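Local coordinates for leucine--trna ligase (Agrobacterium radiobacter k84, PDB 5AH5) that charges tRNA(Leu) with leucine at the expense of ATP, as a class I aminoacyl-tRNA synthetase linked to antibiotic self-immunity, at the 5'-O-(L-leucylsulfamoyl)adenosine site and the zinc ion site. Residues are numbered along the deposited sequence; one frame, centred on the assembly and turned at random.

Contact 1: the 5'-O-(L-leucylsulfamoyl)adenosine site. Residues 38-41, 47, 49-50, 53-54, 78, 490, 493, 496, 523, 525-526, 528-529, 533, 562-565. With LSS (5'-O-(L-leucylsulfamoyl)adenosine), chain B.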
loop_
_atom_site.group_PDB
_atom_site.type_symbol
_atom_site.label_atom_id
_atom_site.label_comp_id
_atom_site.label_asym_id
_atom_site.label_seq_id
_atom_site.Cartn_x
_atom_site.Cartn_y
_atom_site.Cartn_z
ATOM N N MET A 38 3.883 1.811 5.177
ATOM C CA MET A 38 2.601 1.993 5.874
ATOM C C MET A 38 2.810 2.043 7.367
ATOM O O MET A 38 3.248 1.060 8.000
ATOM C CB MET A 38 1.573 0.949 5.466
ATOM C CG MET A 38 1.057 1.146 4.076
ATOM S SD MET A 38 -0.135 -0.150 3.743
ATOM C CE MET A 38 -0.296 -0.052 1.992
ATOM N N PHE A 39 2.593 3.251 7.925
ATOM C CA PHE A 39 2.818 3.500 9.379
ATOM C C PHE A 39 1.932 2.618 10.271
ATOM O O PHE A 39 0.875 2.219 9.857
ATOM C CB PHE A 39 2.828 5.016 9.707
ATOM C CG PHE A 39 1.467 5.720 9.790
ATOM C CD1 PHE A 39 0.380 5.371 9.003
ATOM C CD2 PHE A 39 1.339 6.867 10.584
ATOM C CE1 PHE A 39 -0.789 6.082 9.078
ATOM C CE2 PHE A 39 0.151 7.569 10.648
ATOM C CZ PHE A 39 -0.900 7.214 9.882
ATOM N N PRO A 40 2.457 2.123 11.373
ATOM C CA PRO A 40 1.767 1.124 12.116
ATOM C C PRO A 40 0.664 1.644 13.100
ATOM O O PRO A 40 0.789 2.732 13.635
ATOM C CB PRO A 40 2.853 0.514 12.938
ATOM C CG PRO A 40 3.775 1.586 13.186
ATOM C CD PRO A 40 3.737 2.441 11.962
ATOM N N TYR A 41 -0.350 0.823 13.363
ATOM C CA TYR A 41 -1.320 1.103 14.457
ATOM C C TYR A 41 -0.616 0.958 15.779
ATOM O O TYR A 41 0.143 0.019 16.032
ATOM C CB TYR A 41 -2.535 0.161 14.413
ATOM C CG TYR A 41 -3.461 0.380 13.207
ATOM C CD1 TYR A 41 -4.077 1.620 13.003
ATOM C CD2 TYR A 41 -3.727 -0.648 12.279
ATOM C CE1 TYR A 41 -4.939 1.828 11.976
ATOM C CE2 TYR A 41 -4.613 -0.418 11.199
ATOM C CZ TYR A 41 -5.170 0.816 11.039
ATOM O OH TYR A 41 -6.010 1.115 9.986
ATOM N N HIS A 47 5.911 -6.052 15.796
ATOM C CA HIS A 47 6.014 -7.460 15.452
ATOM C C HIS A 47 6.792 -7.743 14.135
ATOM O O HIS A 47 6.988 -6.875 13.273
ATOM C CB HIS A 47 4.622 -8.104 15.548
ATOM C CG HIS A 47 3.700 -7.759 14.431
ATOM N ND1 HIS A 47 2.352 -8.042 14.465
ATOM C CD2 HIS A 47 3.935 -7.201 13.229
ATOM C CE1 HIS A 47 1.797 -7.684 13.323
ATOM N NE2 HIS A 47 2.732 -7.143 12.564
ATOM N N GLY A 49 6.519 -8.961 11.338
ATOM C CA GLY A 49 6.001 -8.503 10.084
ATOM C C GLY A 49 6.351 -7.081 9.761
ATOM O O GLY A 49 6.698 -6.758 8.600
ATOM N N HIS A 50 6.231 -6.197 10.779
ATOM C CA HIS A 50 6.712 -4.855 10.627
ATOM C C HIS A 50 8.188 -4.789 10.284
ATOM O O HIS A 50 8.582 -3.903 9.561
ATOM C CB HIS A 50 6.512 -4.039 11.950
ATOM C CG HIS A 50 5.082 -3.895 12.385
ATOM N ND1 HIS A 50 4.680 -4.142 13.672
ATOM C CD2 HIS A 50 3.994 -3.409 11.750
ATOM C CE1 HIS A 50 3.407 -3.841 13.820
ATOM N NE2 HIS A 50 2.961 -3.414 12.658
ATOM N N ASN A 53 8.579 -5.338 6.589
ATOM C CA ASN A 53 8.059 -4.201 5.893
ATOM C C ASN A 53 9.020 -2.960 5.923
ATOM O O ASN A 53 9.257 -2.292 4.897
ATOM C CB ASN A 53 6.710 -3.865 6.505
ATOM C CG ASN A 53 5.904 -2.921 5.706
ATOM O OD1 ASN A 53 4.680 -2.861 5.910
ATOM N ND2 ASN A 53 6.528 -2.142 4.828
ATOM N N TYR A 54 9.659 -2.768 7.050
ATOM C CA TYR A 54 10.397 -1.559 7.338
ATOM C C TYR A 54 11.884 -1.734 6.976
ATOM O O TYR A 54 12.598 -0.779 6.642
ATOM C CB TYR A 54 10.132 -1.090 8.787
ATOM C CG TYR A 54 8.644 -0.801 9.123
ATOM C CD1 TYR A 54 7.749 -0.430 8.152
ATOM C CD2 TYR A 54 8.150 -0.855 10.439
ATOM C CE1 TYR A 54 6.442 -0.172 8.411
ATOM C CE2 TYR A 54 6.778 -0.593 10.706
ATOM C CZ TYR A 54 5.934 -0.271 9.720
ATOM O OH TYR A 54 4.571 0.039 9.939
ATOM N N ASP A 78 0.031 5.601 13.665
ATOM C CA ASP A 78 -1.417 5.557 13.365
ATOM C C ASP A 78 -2.116 5.194 14.721
ATOM O O ASP A 78 -2.352 4.045 15.026
ATOM C CB ASP A 78 -1.657 4.553 12.257
ATOM C CG ASP A 78 -2.903 4.813 11.436
ATOM O OD1 ASP A 78 -3.641 5.765 11.715
ATOM O OD2 ASP A 78 -3.129 4.049 10.440
ATOM N N PHE A 490 -9.256 5.923 9.272
ATOM C CA PHE A 490 -8.869 6.075 7.881
ATOM C C PHE A 490 -8.931 7.498 7.340
ATOM O O PHE A 490 -8.326 7.799 6.281
ATOM C CB PHE A 490 -9.595 5.078 6.978
ATOM C CG PHE A 490 -9.177 3.665 7.238
ATOM C CD1 PHE A 490 -7.956 3.187 6.718
ATOM C CD2 PHE A 490 -9.978 2.799 7.967
ATOM C CE1 PHE A 490 -7.596 1.872 6.895
ATOM C CE2 PHE A 490 -9.588 1.491 8.204
ATOM C CZ PHE A 490 -8.376 1.030 7.671
ATOM N N SER A 493 -5.227 8.559 8.270
ATOM C CA SER A 493 -4.243 7.939 7.452
ATOM C C SER A 493 -4.457 8.234 5.973
ATOM O O SER A 493 -3.674 7.786 5.196
ATOM C CB SER A 493 -4.214 6.422 7.761
ATOM O OG SER A 493 -5.447 5.785 7.523
ATOM N N TYR A 496 -1.753 11.501 5.870
ATOM C CA TYR A 496 -0.586 11.672 6.774
ATOM C C TYR A 496 0.758 11.867 6.100
ATOM O O TYR A 496 1.694 12.466 6.683
ATOM C CB TYR A 496 -0.469 10.464 7.715
ATOM C CG TYR A 496 0.096 9.144 7.125
ATOM C CD1 TYR A 496 -0.650 8.354 6.284
ATOM C CD2 TYR A 496 1.357 8.703 7.463
ATOM C CE1 TYR A 496 -0.153 7.149 5.777
ATOM C CE2 TYR A 496 1.882 7.493 6.969
ATOM C CZ TYR A 496 1.140 6.740 6.116
ATOM O OH TYR A 496 1.637 5.556 5.618
ATOM N N TYR A 523 6.224 3.519 -1.990
ATOM C CA TYR A 523 5.373 3.196 -0.848
ATOM C C TYR A 523 5.285 1.686 -0.650
ATOM O O TYR A 523 4.909 0.971 -1.561
ATOM C CB TYR A 523 3.986 3.709 -1.101
ATOM C CG TYR A 523 3.102 3.813 0.142
ATOM C CD1 TYR A 523 3.616 4.173 1.393
ATOM C CD2 TYR A 523 1.743 3.698 0.036
ATOM C CE1 TYR A 523 2.771 4.384 2.526
ATOM C CE2 TYR A 523 0.902 3.858 1.163
ATOM C CZ TYR A 523 1.442 4.217 2.408
ATOM O OH TYR A 523 0.605 4.433 3.529
ATOM N N GLY A 525 3.737 -1.400 1.562
ATOM C CA GLY A 525 2.842 -1.959 2.559
ATOM C C GLY A 525 1.897 -3.019 2.037
ATOM O O GLY A 525 1.872 -3.314 0.855
ATOM N N GLY A 526 1.105 -3.567 2.932
ATOM C CA GLY A 526 0.329 -4.766 2.661
ATOM C C GLY A 526 -0.850 -4.539 1.742
ATOM O O GLY A 526 -1.455 -3.467 1.701
ATOM N N GLU A 528 -3.612 -6.042 1.983
ATOM C CA GLU A 528 -4.868 -5.844 2.751
ATOM C C GLU A 528 -5.508 -4.416 2.688
ATOM O O GLU A 528 -6.726 -4.288 2.812
ATOM C CB GLU A 528 -4.735 -6.320 4.201
ATOM C CG GLU A 528 -3.912 -5.419 5.079
ATOM C CD GLU A 528 -2.422 -5.651 4.956
ATOM O OE1 GLU A 528 -1.998 -6.420 4.009
ATOM O OE2 GLU A 528 -1.689 -5.071 5.820
ATOM N N HIS A 529 -4.715 -3.380 2.413
ATOM C CA HIS A 529 -5.238 -2.007 2.286
ATOM C C HIS A 529 -5.753 -1.597 0.924
ATOM O O HIS A 529 -6.123 -0.441 0.711
ATOM C CB HIS A 529 -4.242 -1.003 2.829
ATOM C CG HIS A 529 -4.200 -0.982 4.314
ATOM N ND1 HIS A 529 -5.283 -0.560 5.082
ATOM C CD2 HIS A 529 -3.263 -1.426 5.180
ATOM C CE1 HIS A 529 -4.978 -0.703 6.357
ATOM N NE2 HIS A 529 -3.777 -1.246 6.448
ATOM N N HIS A 533 -7.044 1.937 2.926
ATOM C CA HIS A 533 -6.214 3.128 2.876
ATOM C C HIS A 533 -5.790 3.512 1.439
ATOM O O HIS A 533 -5.752 4.706 1.104
ATOM C CB HIS A 533 -5.032 2.964 3.819
ATOM C CG HIS A 533 -3.841 3.836 3.500
ATOM N ND1 HIS A 533 -3.816 5.188 3.756
ATOM C CD2 HIS A 533 -2.594 3.522 3.045
ATOM C CE1 HIS A 533 -2.630 5.681 3.418
ATOM N NE2 HIS A 533 -1.877 4.697 2.960
ATOM N N GLN A 562 4.855 -5.958 0.420
ATOM C CA GLN A 562 5.599 -7.024 1.069
ATOM C C GLN A 562 4.687 -8.229 1.390
ATOM O O GLN A 562 3.510 -8.072 1.754
ATOM C CB GLN A 562 6.387 -6.599 2.306
ATOM C CG GLN A 562 5.586 -6.516 3.657
ATOM C CD GLN A 562 4.460 -5.542 3.606
ATOM O OE1 GLN A 562 4.413 -4.695 2.723
ATOM N NE2 GLN A 562 3.521 -5.654 4.557
ATOM N N GLY A 563 5.269 -9.419 1.290
ATOM C CA GLY A 563 4.597 -10.639 1.702
ATOM C C GLY A 563 4.373 -10.756 3.197
ATOM O O GLY A 563 5.148 -10.215 4.020
ATOM N N MET A 564 3.337 -11.509 3.532
ATOM C CA MET A 564 3.047 -11.971 4.878
ATOM C C MET A 564 4.220 -12.640 5.608
ATOM O O MET A 564 4.971 -13.463 5.018
ATOM C CB MET A 564 1.914 -12.980 4.717
ATOM C CG MET A 564 1.286 -13.454 6.005
ATOM S SD MET A 564 0.598 -12.114 6.990
ATOM C CE MET A 564 0.086 -10.980 5.718
ATOM N N VAL A 565 4.423 -12.288 6.882
ATOM C CA VAL A 565 5.215 -13.127 7.708
ATOM C C VAL A 565 4.299 -13.935 8.626
ATOM O O VAL A 565 3.504 -13.326 9.445
ATOM C CB VAL A 565 6.232 -12.394 8.520
ATOM C CG1 VAL A 565 7.142 -13.389 9.203
ATOM C CG2 VAL A 565 7.037 -11.449 7.657
HETATM C C1 LSS B . -1.684 -0.546 9.418
HETATM N N1 LSS B . 3.782 -9.624 7.535
HETATM O O1 LSS B . -2.042 -1.424 8.665
HETATM S S1 LSS B . -0.420 -2.123 10.829
HETATM C C2 LSS B . 4.063 -8.640 6.683
HETATM N N2 LSS B . -0.925 -0.762 10.478
HETATM O O2 LSS B . 0.940 -4.883 5.968
HETATM N N3 LSS B . 3.660 -7.365 6.874
HETATM O O3 LSS B . 2.090 -2.400 5.629
HETATM C C4 LSS B . 2.944 -7.076 7.986
HETATM N N4 LSS B . -1.926 1.765 10.336
HETATM O O4 LSS B . 2.996 -3.611 8.560
HETATM C C5 LSS B . 2.547 -8.077 8.864
HETATM O O5 LSS B . 0.540 -2.607 9.648
HETATM C C6 LSS B . 2.957 -9.375 8.614
HETATM N N6 LSS B . 2.623 -10.347 9.502
HETATM C C7 LSS B . -2.080 2.806 7.405
HETATM N N7 LSS B . 1.801 -7.499 9.841
HETATM C C8 LSS B . 1.685 -6.174 9.553
HETATM C C9 LSS B . -1.592 1.432 7.872
HETATM N N9 LSS B . 2.414 -5.926 8.433
HETATM C CA LSS B . -2.161 0.858 9.182
HETATM C C10 LSS B . -3.550 2.692 6.973
HETATM C C11 LSS B . -1.108 3.312 6.280
HETATM O O1A LSS B . -1.364 -3.238 10.987
HETATM C C21 LSS B . 2.553 -4.668 7.726
HETATM C C22 LSS B . 1.262 -4.203 7.147
HETATM C C23 LSS B . 1.508 -2.709 6.925
HETATM C C24 LSS B . 2.442 -2.403 8.077
HETATM C C25 LSS B . 1.707 -1.866 9.307
HETATM O O2A LSS B . 0.471 -2.097 11.970
HETATM O O HOH W 1 -2.441 -4.156 8.158
#
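The class I synthetase active site, with its HIGH motif at His47 to His50, holds a non-hydrolysable sulfamoyl analogue of leucyl-adenylate that is almost wholly buried. Leucine is recognised first at its alpha-amino group. LSS N4 donates to the Phe39 carbonyl and, at 2.6 Å, to Asp78 OD2, which uses the lone pair anti to its other oxygen. Tyr41 lies flat beneath this group, with LSS N4 3.2 Å above the centre of its ring, a placement that would suit a charged ammonium. Each methyl of the branched side chain meets an imidazole face: C11 over His533, C10 toward the rim of His529, whose NE2 turns its edge to donate to the leucyl carbonyl O1. His533, with CG anti to its backbone N (chi1 158°), is fixed through NE2 to Tyr523 OH, which is in turn bonded to Tyr496 OH; this chain of polar groups sets the pocket wall around C11. Met38 CB and the edge of Phe39 add to the apolar lining.

Adenine is read by backbone atoms of Val565: its N donates to LSS N1 (2.8 Å), and its O accepts from the exocyclic N6, a pairing that favours adenine over guanine. Gly49 CA packs over the six-membered ring, 3.5 Å from its centroid. At 2.9 Å, His47 NE2 hydrogen-bonds LSS N7 from above the base plane, on the face Gly49 CA covers, its imidazole turned 78° to the purine and the bond thus poorly directed. Gln562, bent at chi2 (-60°), brings NE2 to N3 in its amide plane. The ribose hydroxyls are gripped by Glu528 OE2 at O2 and Asn53 OD1 at O3, and His50 NE2 donates to sulfamoyl LSS O2A (2.9 Å).

Contact 2: the zinc ion site. Residues 432, 434-435, 473, 475-478. With ZN (zinc ion), chain C.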
loop_
_atom_site.group_PDB
_atom_site.type_symbol
_atom_site.label_atom_id
_atom_site.label_comp_id
_atom_site.label_asym_id
_atom_site.label_seq_id
_atom_site.Cartn_x
_atom_site.Cartn_y
_atom_site.Cartn_z
ATOM N N CYS A 432 -26.643 23.582 16.737
ATOM C CA CYS A 432 -27.405 24.667 17.345
ATOM C C CYS A 432 -28.846 24.441 16.985
ATOM O O CYS A 432 -29.149 24.285 15.817
ATOM C CB CYS A 432 -26.971 26.042 16.826
ATOM S SG CYS A 432 -28.024 27.389 17.532
ATOM N N GLU A 434 -31.252 26.645 16.985
ATOM C CA GLU A 434 -31.556 27.771 16.049
ATOM C C GLU A 434 -30.881 27.553 14.672
ATOM O O GLU A 434 -31.551 27.254 13.690
ATOM C CB GLU A 434 -31.118 29.152 16.617
ATOM C CG GLU A 434 -31.599 29.573 18.018
ATOM C CD GLU A 434 -30.838 30.794 18.587
ATOM O OE1 GLU A 434 -30.494 31.723 17.811
ATOM O OE2 GLU A 434 -30.587 30.844 19.822
ATOM N N CYS A 435 -29.547 27.643 14.625
ATOM C CA CYS A 435 -28.804 27.802 13.356
ATOM C C CYS A 435 -28.494 26.512 12.579
ATOM O O CYS A 435 -28.155 26.588 11.392
ATOM C CB CYS A 435 -27.502 28.528 13.629
ATOM S SG CYS A 435 -27.659 29.928 14.775
ATOM N N CYS A 473 -22.930 28.413 20.369
ATOM C CA CYS A 473 -23.077 28.492 18.940
ATOM C C CYS A 473 -22.228 29.671 18.437
ATOM O O CYS A 473 -22.411 30.811 18.912
ATOM C CB CYS A 473 -24.520 28.710 18.556
ATOM S SG CYS A 473 -24.644 28.965 16.795
ATOM N N GLN A 475 -22.268 31.188 15.578
ATOM C CA GLN A 475 -23.109 32.105 14.821
ATOM C C GLN A 475 -23.973 33.017 15.749
ATOM O O GLN A 475 -23.779 34.239 15.767
ATOM C CB GLN A 475 -23.972 31.310 13.861
ATOM C CG GLN A 475 -24.696 32.164 12.850
ATOM C CD GLN A 475 -25.182 31.343 11.678
ATOM O OE1 GLN A 475 -26.373 31.051 11.568
ATOM N NE2 GLN A 475 -24.253 30.934 10.807
ATOM N N CYS A 476 -24.884 32.438 16.536
ATOM C CA CYS A 476 -25.779 33.251 17.385
ATOM C C CYS A 476 -25.257 33.554 18.790
ATOM O O CYS A 476 -25.660 34.544 19.384
ATOM C CB CYS A 476 -27.162 32.605 17.483
ATOM S SG CYS A 476 -27.274 31.234 18.643
ATOM N N GLY A 477 -24.386 32.710 19.338
ATOM C CA GLY A 477 -23.974 32.857 20.729
ATOM C C GLY A 477 -24.837 32.107 21.748
ATOM O O GLY A 477 -24.484 32.086 22.928
ATOM N N GLY A 478 -25.952 31.499 21.331
ATOM C CA GLY A 478 -26.782 30.639 22.228
ATOM C C GLY A 478 -26.066 29.398 22.796
ATOM O O GLY A 478 -24.868 29.142 22.493
HETATM ZN ZN ZN C . -26.939 29.421 16.820
#
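Two CxxC motifs, Cys432 to Cys435 and Cys473 to Cys476, form a zinc-knuckle type site that looks structural: four cysteine sulfurs surround the ion in a nearly regular tetrahedron, and no substrate group takes part. The angles at the metal stay close to tetrahedral, the widest being 116° between Cys435 SG and Cys476 SG. The shortest bond is that of Cys435 SG to ZN at 2.2 Å, and the longest that of Cys476 SG to ZN at 2.6 Å. Such an all-thiolate shell, which would carry net negative charge if every sulfur is deprotonated, suits a tightly held ion that pins two chain segments together.

The two motifs approach in a related manner. The first cysteine of each, Cys432 at the end of strand 429-432 and Cys473 just after strand 470-472, points its sulfur anti to its backbone N (chi1 176° for Cys432), so that the thiolate reaches forward from an extended stretch. The second cysteines come in from the turns with different torsions: in Cys435 the sulfur is anti to the carbonyl carbon, whereas in Cys476 it takes the crowded position between N and carbonyl carbon (chi1 79°).

Backbone amides brace the sulfurs. The N-H of Cys435 points almost straight at Cys432 SG, with N to SG 3.3 Å, and that of Cys476 does the same to Cys473 SG, with N to SG 3.5 Å, closing each turn on its own first thiolate. Gly478 N adds a bond of 3.0 Å to Cys476 SG; Gly477, with positive phi, probably helps the chain turn so that Gly478 N reaches the sulfur. These amides would offset part of the thiolate charge. Side chains of Glu434 and Gln475, the residues preceding the second cysteines, supply no metal ligand.

The C-alpha centres of contact 1 and contact 2 lie about 43 Å apart, and the two share neither residues nor secondary-structure elements, although both belong to one chain. In sequence, the cysteines of contact 2 fall between the two stretches of contact 1: residues 38-78 and 490-565 together build the active site. This is consistent with a peripheral zinc-binding module inserted into the catalytic part of the chain. At this distance the ion cannot touch the bound intermediate analogue, so any influence on aminoacylation would be indirect, probably through stabilising that module.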